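PDB 3TQC: pantothenate kinase from Coxiella burnetii, which catalyses the ATP-dependent phosphorylation of pantothenate to 4'-phosphopantothenate, the first step of coenzyme A biosynthesis. Local coordinates for residues 33-38 and 58-63; 101-106 and 233-238; 111-116 and 124-129; 242-247 and 279-284. All coordinates share one frame; numbering follows the deposited sequence.

Interaction 1 of 4, residues 33-38 and 58-63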
# COMPACT_ATOMS: atom_id res chain seq x y z
N LEU B 33 2.68 31.38 4.29
CA LEU B 33 1.83 30.77 3.27
C LEU B 33 0.68 31.71 2.92
O LEU B 33 -0.39 31.70 3.56
CB LEU B 33 1.31 29.41 3.72
CG LEU B 33 2.24 28.23 3.47
CD1 LEU B 33 2.35 27.95 1.99
CD2 LEU B 33 3.62 28.47 4.03
N THR B 34 0.91 32.50 1.88
CA THR B 34 -0.04 33.50 1.43
C THR B 34 -0.36 33.23 -0.04
O THR B 34 0.55 33.00 -0.84
CB THR B 34 0.54 34.91 1.61
OG1 THR B 34 -0.42 35.88 1.20
CG2 THR B 34 1.84 35.09 0.81
N LEU B 35 -1.64 33.22 -0.38
CA LEU B 35 -2.04 33.05 -1.77
C LEU B 35 -1.52 34.21 -2.60
O LEU B 35 -1.57 35.36 -2.18
CB LEU B 35 -3.56 32.95 -1.94
CG LEU B 35 -4.21 31.65 -1.49
CD1 LEU B 35 -5.68 31.76 -1.78
CD2 LEU B 35 -3.60 30.42 -2.16
N THR B 36 -0.99 33.87 -3.76
CA THR B 36 -0.45 34.86 -4.68
C THR B 36 -1.45 35.12 -5.79
O THR B 36 -2.41 34.37 -5.95
CB THR B 36 0.85 34.35 -5.32
OG1 THR B 36 1.34 35.32 -6.25
CG2 THR B 36 0.59 33.08 -6.08
N GLU B 37 -1.20 36.16 -6.57
CA GLU B 37 -2.01 36.43 -7.75
C GLU B 37 -1.97 35.24 -8.71
O GLU B 37 -3.00 34.88 -9.28
CB GLU B 37 -1.54 37.70 -8.45
CG GLU B 37 -2.53 38.22 -9.48
CD GLU B 37 -2.01 39.42 -10.25
OE1 GLU B 37 -0.85 39.84 -9.99
OE2 GLU B 37 -2.75 39.94 -11.11
N SER B 38 -0.80 34.62 -8.87
CA SER B 38 -0.68 33.41 -9.70
C SER B 38 -1.57 32.28 -9.19
O SER B 38 -2.23 31.61 -9.99
CB SER B 38 0.77 32.94 -9.77
OG SER B 38 0.86 31.68 -10.43
N ILE B 58 -7.09 25.82 4.72
CA ILE B 58 -6.95 24.37 4.64
C ILE B 58 -6.08 23.91 3.48
O ILE B 58 -5.06 23.26 3.69
CB ILE B 58 -8.32 23.68 4.53
CG1 ILE B 58 -9.24 24.08 5.69
CG2 ILE B 58 -8.16 22.18 4.52
CD1 ILE B 58 -8.80 23.50 7.02
N TYR B 59 -6.46 24.25 2.25
CA TYR B 59 -5.82 23.66 1.07
C TYR B 59 -4.42 24.15 0.78
O TYR B 59 -3.57 23.38 0.33
CB TYR B 59 -6.74 23.80 -0.15
CG TYR B 59 -8.00 23.01 0.11
CD1 TYR B 59 -7.98 21.63 0.05
CD2 TYR B 59 -9.17 23.63 0.52
CE1 TYR B 59 -9.09 20.89 0.33
CE2 TYR B 59 -10.30 22.89 0.80
CZ TYR B 59 -10.25 21.52 0.71
OH TYR B 59 -11.35 20.76 0.99
N LEU B 60 -4.15 25.42 1.08
CA LEU B 60 -2.81 25.93 0.94
C LEU B 60 -1.83 25.20 1.88
O LEU B 60 -0.85 24.64 1.41
CB LEU B 60 -2.77 27.44 1.13
CG LEU B 60 -1.37 28.08 1.01
CD1 LEU B 60 -0.67 27.58 -0.25
CD2 LEU B 60 -1.48 29.60 1.01
N PRO B 61 -2.12 25.18 3.19
CA PRO B 61 -1.19 24.42 4.04
C PRO B 61 -1.19 22.91 3.75
O PRO B 61 -0.16 22.25 3.91
CB PRO B 61 -1.68 24.70 5.47
CG PRO B 61 -3.00 25.38 5.33
CD PRO B 61 -3.06 25.99 3.97
N LEU B 62 -2.33 22.37 3.32
CA LEU B 62 -2.38 20.98 2.91
C LEU B 62 -1.41 20.78 1.76
O LEU B 62 -0.63 19.84 1.77
CB LEU B 62 -3.80 20.55 2.51
CG LEU B 62 -3.93 19.14 1.91
CD1 LEU B 62 -3.21 18.11 2.77
CD2 LEU B 62 -5.39 18.73 1.68
N SER B 63 -1.42 21.70 0.80
CA SER B 63 -0.50 21.58 -0.33
C SER B 63 0.95 21.67 0.13
O SER B 63 1.79 20.93 -0.38
CB SER B 63 -0.80 22.61 -1.42
OG SER B 63 -0.37 23.91 -1.05
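Leu60 reaches out from helix 52-84 and places its forked end between Leu33 and Leu35, two leucines of the extended segment that leads into helix 37-42. Its CG stands anti to the backbone N (chi1 180°), which carries the two methyl groups away from the helix; CD1 meets Leu33 alone, while CD2 meets both the Leu33 backbone and Leu35. The CD1 branch lies 3.8 Å from CD1 of Leu33, the two side chains running at a slant to one another. The CD2 branch lies against the backbone of the extended segment, 3.5 Å from Leu33 O, and also touches CD2 of Leu35 at 3.9 Å. Leu35 and Leu60 point in opposite directions and pass alongside each other, so that they meet through one methyl each, whereas Leu33 offers both its CB and its CD1 to the fork. The helix carrying Leu60 is kinked at Pro61, whose N has no hydrogen to give to the turn before. Three residues after Leu60, Ser63 OG donates a hydrogen bond of 2.6 Å to Leu60 O, on a lone pair in the carbonyl plane. Beyond the two segments, Arg118 and Trp119 border Leu33, and Leu115 of helix 105-116 adjoins Leu35. Pro61 packs on Phe83 of the second subunit. No hydrogen bond or salt bridge crosses between residues 33-38 and 58-63. Their contact therefore rests on dispersion among aliphatic groups and between a methyl and the backbone: between these two segments the fit of three leucines does the work, without directional bonds.

Interaction 2 of 4, residues 101-106 and 233-238. With ADP (adenosine-5'-diphosphate), chain D.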
# COMPACT_ATOMS: atom_id res chain seq x y z
N VAL B 101 -19.06 9.42 -4.12
CA VAL B 101 -19.62 10.28 -5.14
C VAL B 101 -20.15 11.55 -4.44
O VAL B 101 -20.80 11.46 -3.40
CB VAL B 101 -20.80 9.58 -5.89
CG1 VAL B 101 -21.45 10.53 -6.93
CG2 VAL B 101 -20.36 8.25 -6.53
N ALA B 102 -19.84 12.71 -5.00
CA ALA B 102 -20.35 14.01 -4.54
C ALA B 102 -19.75 14.52 -3.23
O ALA B 102 -20.27 15.47 -2.65
CB ALA B 102 -21.87 13.98 -4.44
N VAL B 103 -18.68 13.90 -2.76
CA VAL B 103 -18.07 14.32 -1.51
C VAL B 103 -17.10 15.48 -1.76
O VAL B 103 -16.75 16.23 -0.86
CB VAL B 103 -17.35 13.15 -0.82
CG1 VAL B 103 -16.01 12.88 -1.46
CG2 VAL B 103 -17.18 13.42 0.67
N GLY B 104 -16.68 15.64 -3.01
CA GLY B 104 -15.86 16.77 -3.39
C GLY B 104 -14.45 16.44 -3.81
O GLY B 104 -13.56 17.27 -3.69
N LYS B 105 -14.21 15.24 -4.31
CA LYS B 105 -12.83 14.89 -4.65
C LYS B 105 -12.33 15.57 -5.95
O LYS B 105 -11.17 15.98 -6.03
CB LYS B 105 -12.60 13.38 -4.57
CG LYS B 105 -13.23 12.57 -5.57
CD LYS B 105 -13.34 11.11 -5.11
CE LYS B 105 -14.40 10.44 -5.93
NZ LYS B 105 -15.72 10.97 -5.56
N SER B 106 -13.21 15.76 -6.91
CA SER B 106 -12.87 16.52 -8.11
C SER B 106 -12.55 17.97 -7.77
O SER B 106 -11.63 18.57 -8.31
CB SER B 106 -14.03 16.47 -9.11
OG SER B 106 -14.10 17.68 -9.83
N VAL B 233 -11.58 11.87 1.28
CA VAL B 233 -12.50 12.94 1.67
C VAL B 233 -13.78 12.28 2.22
O VAL B 233 -14.39 11.44 1.55
CB VAL B 233 -12.81 13.86 0.48
CG1 VAL B 233 -13.77 14.98 0.92
CG2 VAL B 233 -11.49 14.41 -0.10
N ASP B 234 -14.16 12.65 3.44
CA ASP B 234 -15.19 11.95 4.21
C ASP B 234 -16.24 12.93 4.68
O ASP B 234 -15.95 14.10 4.93
CB ASP B 234 -14.53 11.27 5.44
CG ASP B 234 -15.48 10.31 6.20
OD1 ASP B 234 -16.22 9.51 5.57
OD2 ASP B 234 -15.46 10.35 7.45
N ALA B 235 -17.45 12.45 4.82
CA ALA B 235 -18.51 13.24 5.41
C ALA B 235 -19.65 12.29 5.71
O ALA B 235 -19.66 11.15 5.22
CB ALA B 235 -18.97 14.35 4.46
N GLN B 236 -20.58 12.73 6.55
CA GLN B 236 -21.74 11.91 6.86
C GLN B 236 -22.48 11.60 5.57
O GLN B 236 -22.58 12.46 4.70
CB GLN B 236 -22.66 12.60 7.87
CG GLN B 236 -22.10 12.64 9.30
CD GLN B 236 -23.19 12.60 10.37
OE1 GLN B 236 -23.22 13.43 11.28
NE2 GLN B 236 -24.10 11.63 10.25
N ALA B 237 -22.95 10.36 5.45
CA ALA B 237 -23.78 9.92 4.33
C ALA B 237 -24.96 10.86 4.05
O ALA B 237 -25.19 11.21 2.90
CB ALA B 237 -24.28 8.47 4.57
N GLN B 238 -25.69 11.27 5.08
CA GLN B 238 -26.85 12.19 4.89
C GLN B 238 -26.38 13.50 4.26
O GLN B 238 -27.07 14.08 3.44
CB GLN B 238 -27.56 12.52 6.20
CG GLN B 238 -28.01 11.35 7.07
CD GLN B 238 -29.28 10.69 6.58
OE1 GLN B 238 -29.23 9.82 5.70
NE2 GLN B 238 -30.42 11.07 7.15
PB ADP D . -16.88 14.38 -6.50
O1B ADP D . -15.80 14.78 -7.45
O2B ADP D . -16.37 13.62 -5.31
O3B ADP D . -18.08 13.71 -7.14
PA ADP D . -17.32 17.18 -6.54
O1A ADP D . -15.87 17.54 -6.36
O2A ADP D . -17.97 17.23 -7.89
O3A ADP D . -17.55 15.71 -5.92
O5' ADP D . -18.19 18.09 -5.58
C5' ADP D . -19.49 17.70 -5.18
C4' ADP D . -20.35 18.94 -4.99
O4' ADP D . -19.94 19.65 -3.83
C3' ADP D . -20.21 19.91 -6.14
O3' ADP D . -21.48 20.53 -6.37
C2' ADP D . -19.18 20.92 -5.69
O2' ADP D . -19.45 22.21 -6.22
C1' ADP D . -19.36 20.91 -4.18
N9 ADP D . -18.11 21.07 -3.42
C8 ADP D . -17.08 20.20 -3.42
N7 ADP D . -16.10 20.62 -2.59
C5 ADP D . -16.51 21.77 -2.06
C6 ADP D . -15.92 22.71 -1.11
N6 ADP D . -14.69 22.45 -0.60
N1 ADP D . -16.65 23.80 -0.80
C2 ADP D . -17.87 24.04 -1.32
N3 ADP D . -18.46 23.20 -2.21
C4 ADP D . -17.83 22.07 -2.60
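Oxygen O2B of the ADP beta-phosphate is gripped by three donors of residues 101-106: the backbone N of Gly104, the backbone N of Lys105, and Lys105 NZ, whose bond to O2B is 2.7 Å long. The amide of Lys105 points at O2B fairly directly, at 2.9 Å with an N-H...O angle of 161°. The lysine folds back to deliver its amine, with CG between the backbone N and the carbonyl carbon (chi1 70°) and a further bend at chi4, and NZ is also bonded to Ser100 O. The other two terminal oxygens are each met by one amide here, O3B by Ala102 N at 2.9 Å and O1B by Ser106 N at 2.8 Å. This is the Walker A P-loop of the P-loop kinases, a strand-loop-helix turn that wraps the beta-phosphate in main-chain N-H groups at the start of helix 105-116, where the helix dipole would probably help to stabilise the negative charge. Within the loop, Val103 turns toward Val233 of strand 229-234. Its CG2 sits 3.5 Å from Val233 O and 3.8 Å from Val233 CG1, the two valines crossing at a slant, while its CG1 lies against the same carbonyl and Val233 CB. Ala235 CB comes up to CG2 more loosely, at 4.3 Å. Lys307 NZ donates a hydrogen bond to Val103 O, linking the loop to strand 303-307 through a residue that is itself part of the ADP pocket.

Interaction 3 of 4, residues 111-116 and 124-129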
# COMPACT_ATOMS: atom_id res chain seq x y z
N VAL B 111 -8.11 21.96 -6.75
CA VAL B 111 -7.53 22.96 -5.87
C VAL B 111 -6.07 22.62 -5.58
O VAL B 111 -5.19 23.50 -5.68
CB VAL B 111 -8.29 23.08 -4.57
CG1 VAL B 111 -7.49 23.95 -3.57
CG2 VAL B 111 -9.67 23.65 -4.84
N LEU B 112 -5.84 21.35 -5.26
CA LEU B 112 -4.49 20.86 -4.99
C LEU B 112 -3.61 20.92 -6.22
O LEU B 112 -2.42 21.16 -6.09
CB LEU B 112 -4.51 19.44 -4.41
CG LEU B 112 -5.00 19.33 -2.95
CD1 LEU B 112 -4.79 17.91 -2.44
CD2 LEU B 112 -4.31 20.33 -2.04
N LYS B 113 -4.18 20.70 -7.41
CA LYS B 113 -3.40 20.78 -8.65
C LYS B 113 -2.87 22.19 -8.83
O LYS B 113 -1.69 22.37 -9.09
CB LYS B 113 -4.22 20.36 -9.88
CG LYS B 113 -3.58 20.72 -11.25
CD LYS B 113 -4.54 20.34 -12.39
CE LYS B 113 -3.96 20.57 -13.81
NZ LYS B 113 -3.28 21.90 -13.92
N ALA B 114 -3.73 23.19 -8.67
CA ALA B 114 -3.31 24.57 -8.74
C ALA B 114 -2.27 24.92 -7.67
O ALA B 114 -1.26 25.51 -7.99
CB ALA B 114 -4.50 25.52 -8.65
N LEU B 115 -2.52 24.52 -6.43
CA LEU B 115 -1.65 24.88 -5.31
C LEU B 115 -0.33 24.13 -5.31
O LEU B 115 0.71 24.73 -5.10
CB LEU B 115 -2.35 24.64 -3.97
CG LEU B 115 -3.51 25.59 -3.66
CD1 LEU B 115 -4.14 25.23 -2.30
CD2 LEU B 115 -3.06 27.01 -3.67
N LEU B 116 -0.36 22.82 -5.55
CA LEU B 116 0.87 22.06 -5.58
C LEU B 116 1.83 22.57 -6.65
O LEU B 116 3.04 22.47 -6.48
CB LEU B 116 0.61 20.57 -5.78
CG LEU B 116 0.07 19.86 -4.53
CD1 LEU B 116 -0.34 18.45 -4.86
CD2 LEU B 116 1.12 19.86 -3.45
N ASN B 124 4.86 20.87 -12.30
CA ASN B 124 4.06 20.13 -13.27
C ASN B 124 3.16 19.14 -12.58
O ASN B 124 3.62 18.12 -12.07
CB ASN B 124 4.96 19.44 -14.29
CG ASN B 124 5.69 20.44 -15.16
OD1 ASN B 124 5.14 21.48 -15.51
ND2 ASN B 124 6.94 20.14 -15.51
N VAL B 125 1.88 19.47 -12.52
CA VAL B 125 0.94 18.68 -11.75
C VAL B 125 -0.24 18.30 -12.61
O VAL B 125 -0.85 19.17 -13.23
CB VAL B 125 0.48 19.43 -10.50
CG1 VAL B 125 -0.33 18.50 -9.57
CG2 VAL B 125 1.70 19.99 -9.77
N GLU B 126 -0.56 17.01 -12.64
CA GLU B 126 -1.67 16.50 -13.46
C GLU B 126 -2.69 15.77 -12.64
O GLU B 126 -2.37 15.16 -11.64
CB GLU B 126 -1.17 15.55 -14.54
CG GLU B 126 -0.22 16.19 -15.49
CD GLU B 126 -0.88 17.13 -16.47
OE1 GLU B 126 -2.04 17.57 -16.27
OE2 GLU B 126 -0.22 17.46 -17.47
N VAL B 127 -3.94 15.84 -13.10
CA VAL B 127 -5.02 15.13 -12.44
C VAL B 127 -5.53 14.04 -13.36
O VAL B 127 -5.82 14.30 -14.55
CB VAL B 127 -6.13 16.09 -12.05
CG1 VAL B 127 -7.40 15.33 -11.61
CG2 VAL B 127 -5.65 17.02 -10.95
N ILE B 128 -5.61 12.82 -12.82
CA ILE B 128 -6.24 11.70 -13.50
C ILE B 128 -7.50 11.35 -12.74
O ILE B 128 -7.43 11.02 -11.56
CB ILE B 128 -5.38 10.41 -13.49
CG1 ILE B 128 -4.06 10.62 -14.19
CG2 ILE B 128 -6.14 9.26 -14.17
CD1 ILE B 128 -4.22 11.30 -15.46
N THR B 129 -8.65 11.41 -13.41
CA THR B 129 -9.88 10.94 -12.80
C THR B 129 -10.07 9.51 -13.23
O THR B 129 -9.89 9.16 -14.39
CB THR B 129 -11.15 11.80 -13.14
OG1 THR B 129 -12.31 11.18 -12.58
CG2 THR B 129 -11.35 11.95 -14.63
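With CG anti to the backbone N (chi1 167°) and the next two torsions also extended, Lys113 stretches its aliphatic chain from helix 105-116 across strand 125-129, turning only at the last bond (chi4 -45°). This brings CD to 3.8 Å from Val127 CG2, the lysine chain passing the valine at a slant, and CB touches the same methyl. Farther out, CE lies 3.5 Å from Val125 O, so the hydrocarbon part of the lysine lines the strand backbone as well as its side chains. NZ ends 5.1 Å from Glu126 OE1; the opposite charges are near each other without direct contact, and any attraction is probably modest. Val125 turns both its branches to the helix. CG1 packs over the helix backbone at Lys113, 3.9 Å from its CA, and CG2 reaches the next turn, 4.2 Å from Leu116 CB. The two elements run nearly antiparallel, at 167° with their axes 8.0 Å apart, and the contact between them is made by van der Waals packing. It is the return half of a beta-alpha-beta unit: strand 93-99 leads through the P-loop into helix 105-116, and the chain comes back along 125-129, the outermost strand on that side of the sheet. Strand 199-203 pairs with 125-129 and lies between it and strand 93-99, with Ile199 beside Val125, while Leu112 and Leu115 on the helix meet the long helix 52-84.

Interaction 4 of 4, residues 242-247 and 279-284. With ADP (adenosine-5'-diphosphate), chain D.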
# COMPACT_ATOMS: atom_id res chain seq x y z
N LYS B 242 -27.28 15.14 0.42
CA LYS B 242 -27.70 16.49 0.10
C LYS B 242 -26.82 17.13 -0.96
O LYS B 242 -27.32 17.78 -1.88
CB LYS B 242 -27.75 17.38 1.35
CG LYS B 242 -28.24 18.79 1.04
CD LYS B 242 -28.79 19.51 2.27
CE LYS B 242 -28.71 21.01 2.10
NZ LYS B 242 -29.28 21.45 0.80
N TRP B 243 -25.50 16.94 -0.87
CA TRP B 243 -24.63 17.54 -1.87
C TRP B 243 -24.90 16.92 -3.21
O TRP B 243 -24.88 17.59 -4.25
CB TRP B 243 -23.17 17.33 -1.53
CG TRP B 243 -22.73 17.99 -0.27
CD1 TRP B 243 -23.30 19.06 0.33
CD2 TRP B 243 -21.58 17.64 0.52
NE1 TRP B 243 -22.59 19.39 1.46
CE2 TRP B 243 -21.53 18.53 1.59
CE3 TRP B 243 -20.60 16.64 0.42
CZ2 TRP B 243 -20.55 18.46 2.57
CZ3 TRP B 243 -19.63 16.56 1.39
CH2 TRP B 243 -19.60 17.48 2.46
N TYR B 244 -25.14 15.62 -3.20
CA TYR B 244 -25.46 14.91 -4.41
C TYR B 244 -26.77 15.43 -4.99
O TYR B 244 -26.83 15.80 -6.16
CB TYR B 244 -25.55 13.41 -4.16
CG TYR B 244 -25.92 12.69 -5.40
CD1 TYR B 244 -24.95 12.31 -6.32
CD2 TYR B 244 -27.24 12.41 -5.70
CE1 TYR B 244 -25.29 11.66 -7.48
CE2 TYR B 244 -27.59 11.77 -6.85
CZ TYR B 244 -26.61 11.40 -7.75
OH TYR B 244 -26.96 10.76 -8.91
N ILE B 245 -27.82 15.49 -4.17
CA ILE B 245 -29.12 15.92 -4.67
C ILE B 245 -29.06 17.34 -5.19
O ILE B 245 -29.63 17.64 -6.23
CB ILE B 245 -30.25 15.74 -3.61
CG1 ILE B 245 -30.51 14.25 -3.37
CG2 ILE B 245 -31.54 16.40 -4.08
CD1 ILE B 245 -31.29 13.97 -2.10
N ASP B 246 -28.36 18.22 -4.49
CA ASP B 246 -28.20 19.59 -4.99
C ASP B 246 -27.44 19.63 -6.30
O ASP B 246 -27.83 20.34 -7.22
CB ASP B 246 -27.51 20.47 -3.95
CG ASP B 246 -28.41 20.80 -2.77
OD1 ASP B 246 -29.61 20.45 -2.82
OD2 ASP B 246 -27.90 21.42 -1.80
N ARG B 247 -26.37 18.86 -6.42
CA ARG B 247 -25.60 18.85 -7.67
C ARG B 247 -26.46 18.44 -8.88
O ARG B 247 -26.39 19.07 -9.93
CB ARG B 247 -24.37 17.96 -7.56
CG ARG B 247 -23.36 18.18 -8.68
CD ARG B 247 -22.15 17.32 -8.48
NE ARG B 247 -22.45 15.89 -8.58
CZ ARG B 247 -21.55 14.92 -8.39
NH1 ARG B 247 -20.30 15.22 -8.08
NH2 ARG B 247 -21.91 13.65 -8.52
N LYS B 279 -32.69 11.33 -4.91
CA LYS B 279 -32.66 10.66 -3.61
C LYS B 279 -32.60 9.15 -3.81
O LYS B 279 -31.84 8.45 -3.13
CB LYS B 279 -33.89 11.05 -2.80
CG LYS B 279 -33.92 10.56 -1.37
CD LYS B 279 -35.17 11.08 -0.68
CE LYS B 279 -35.31 10.53 0.73
NZ LYS B 279 -34.06 10.77 1.50
N HIS B 280 -33.41 8.67 -4.77
CA HIS B 280 -33.48 7.25 -5.10
C HIS B 280 -32.14 6.73 -5.60
O HIS B 280 -31.65 5.72 -5.11
CB HIS B 280 -34.55 7.00 -6.17
CG HIS B 280 -34.39 5.70 -6.88
ND1 HIS B 280 -34.95 4.53 -6.40
CD2 HIS B 280 -33.72 5.36 -8.00
CE1 HIS B 280 -34.63 3.53 -7.22
NE2 HIS B 280 -33.89 4.01 -8.19
N VAL B 281 -31.56 7.43 -6.57
CA VAL B 281 -30.28 7.04 -7.16
C VAL B 281 -29.20 6.97 -6.08
O VAL B 281 -28.46 5.98 -5.99
CB VAL B 281 -29.86 7.99 -8.29
CG1 VAL B 281 -28.39 7.80 -8.66
CG2 VAL B 281 -30.74 7.80 -9.51
N TRP B 282 -29.12 8.01 -5.26
CA TRP B 282 -28.24 8.02 -4.10
C TRP B 282 -28.47 6.79 -3.21
O TRP B 282 -27.54 6.05 -2.93
CB TRP B 282 -28.45 9.28 -3.27
CG TRP B 282 -27.72 9.20 -1.99
CD1 TRP B 282 -28.24 8.89 -0.78
CD2 TRP B 282 -26.31 9.39 -1.81
NE1 TRP B 282 -27.24 8.88 0.16
CE2 TRP B 282 -26.04 9.18 -0.44
CE3 TRP B 282 -25.25 9.71 -2.66
CZ2 TRP B 282 -24.76 9.30 0.10
CZ3 TRP B 282 -23.95 9.82 -2.11
CH2 TRP B 282 -23.73 9.60 -0.75
N ASN B 283 -29.72 6.57 -2.81
CA ASN B 283 -30.02 5.52 -1.86
C ASN B 283 -29.76 4.13 -2.40
O ASN B 283 -29.24 3.28 -1.68
CB ASN B 283 -31.47 5.62 -1.36
CG ASN B 283 -31.63 6.58 -0.19
OD1 ASN B 283 -30.75 6.72 0.65
ND2 ASN B 283 -32.78 7.23 -0.12
N GLU B 284 -30.10 3.88 -3.66
CA GLU B 284 -30.02 2.53 -4.23
C GLU B 284 -28.71 2.27 -4.99
O GLU B 284 -28.32 1.12 -5.17
CB GLU B 284 -31.20 2.27 -5.16
CG GLU B 284 -32.57 2.37 -4.49
CD GLU B 284 -32.78 1.37 -3.35
OE1 GLU B 284 -32.26 0.23 -3.42
OE2 GLU B 284 -33.48 1.73 -2.38
PB ADP D . -16.88 14.38 -6.50
O1B ADP D . -15.80 14.78 -7.45
O2B ADP D . -16.37 13.62 -5.31
O3B ADP D . -18.08 13.71 -7.14
PA ADP D . -17.32 17.18 -6.54
O1A ADP D . -15.87 17.54 -6.36
O2A ADP D . -17.97 17.23 -7.89
O3A ADP D . -17.55 15.71 -5.92
O5' ADP D . -18.19 18.09 -5.58
C5' ADP D . -19.49 17.70 -5.18
C4' ADP D . -20.35 18.94 -4.99
O4' ADP D . -19.94 19.65 -3.83
C3' ADP D . -20.21 19.91 -6.14
O3' ADP D . -21.48 20.53 -6.37
C2' ADP D . -19.18 20.92 -5.69
O2' ADP D . -19.45 22.21 -6.22
C1' ADP D . -19.36 20.91 -4.18
N9 ADP D . -18.11 21.07 -3.42
C8 ADP D . -17.08 20.20 -3.42
N7 ADP D . -16.10 20.62 -2.59
C5 ADP D . -16.51 21.77 -2.06
C6 ADP D . -15.92 22.71 -1.11
N6 ADP D . -14.69 22.45 -0.60
N1 ADP D . -16.65 23.80 -0.80
C2 ADP D . -17.87 24.04 -1.32
N3 ADP D . -18.46 23.20 -2.21
C4 ADP D . -17.83 22.07 -2.60
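Segments 242-247 and 279-284, of helices 237-253 and 271-294, run roughly antiparallel, at 140° between their directions, with axes 9.7 Å apart and the CA atoms of Ile245 and Lys279 only 6.4 Å apart. Tyr244 bridges the gap with CG anti to its own N (chi1 178°), which sends the ring across to helix 271-294. There its OH comes to 3.3 Å from Val281 CG1, the two side chains crossing at about a right angle. Nearer the root, Tyr244 CB is 4.0 Å from Trp282 CE3; these two aromatic side chains run in opposite directions past each other. One residue on, Ile245 CD1 rests on Lys279, 3.9 Å from its CA. Arg247 points to the nucleotide instead, and NH1 donates to ADP O3B at 2.8 Å, with the phosphate oxygen at the edge of the guanidinium, and more weakly to ADP O2A. Helix 237-253 thus lies between helix 271-294 and the nucleotide site: Trp243 stacks on His311 and its NE1 is hydrogen-bonded to Ala309 O, Tyr244 touches Ala102 of the P-loop, and Trp282 touches Ser100 of the same loop.

In the fold
Interactions 2 and 3 are partly buried and lie about 11 and 10 Å from the chain's centre, measured between centres; interactions 1 and 4 lie about 19 Å out. Interactions 2 and 4 share helix 237-253 and both touch ADP, Trp243 packing against the backbone of Ala102 and Val103. Interaction 2 joins polar phosphate recognition to a small valine contact on a sheet strand, whereas interaction 4, at the surface, joins two helices through aromatic and aliphatic groups. Interaction 3, farther along helix 105-116, is packing by valine and leucine side chains and the aliphatic part of a lysine. Partly buried interaction 1 touches it through Leu115 against Tyr59 and Leu60, so helix 105-116 is packed between the sheet and helix 52-84.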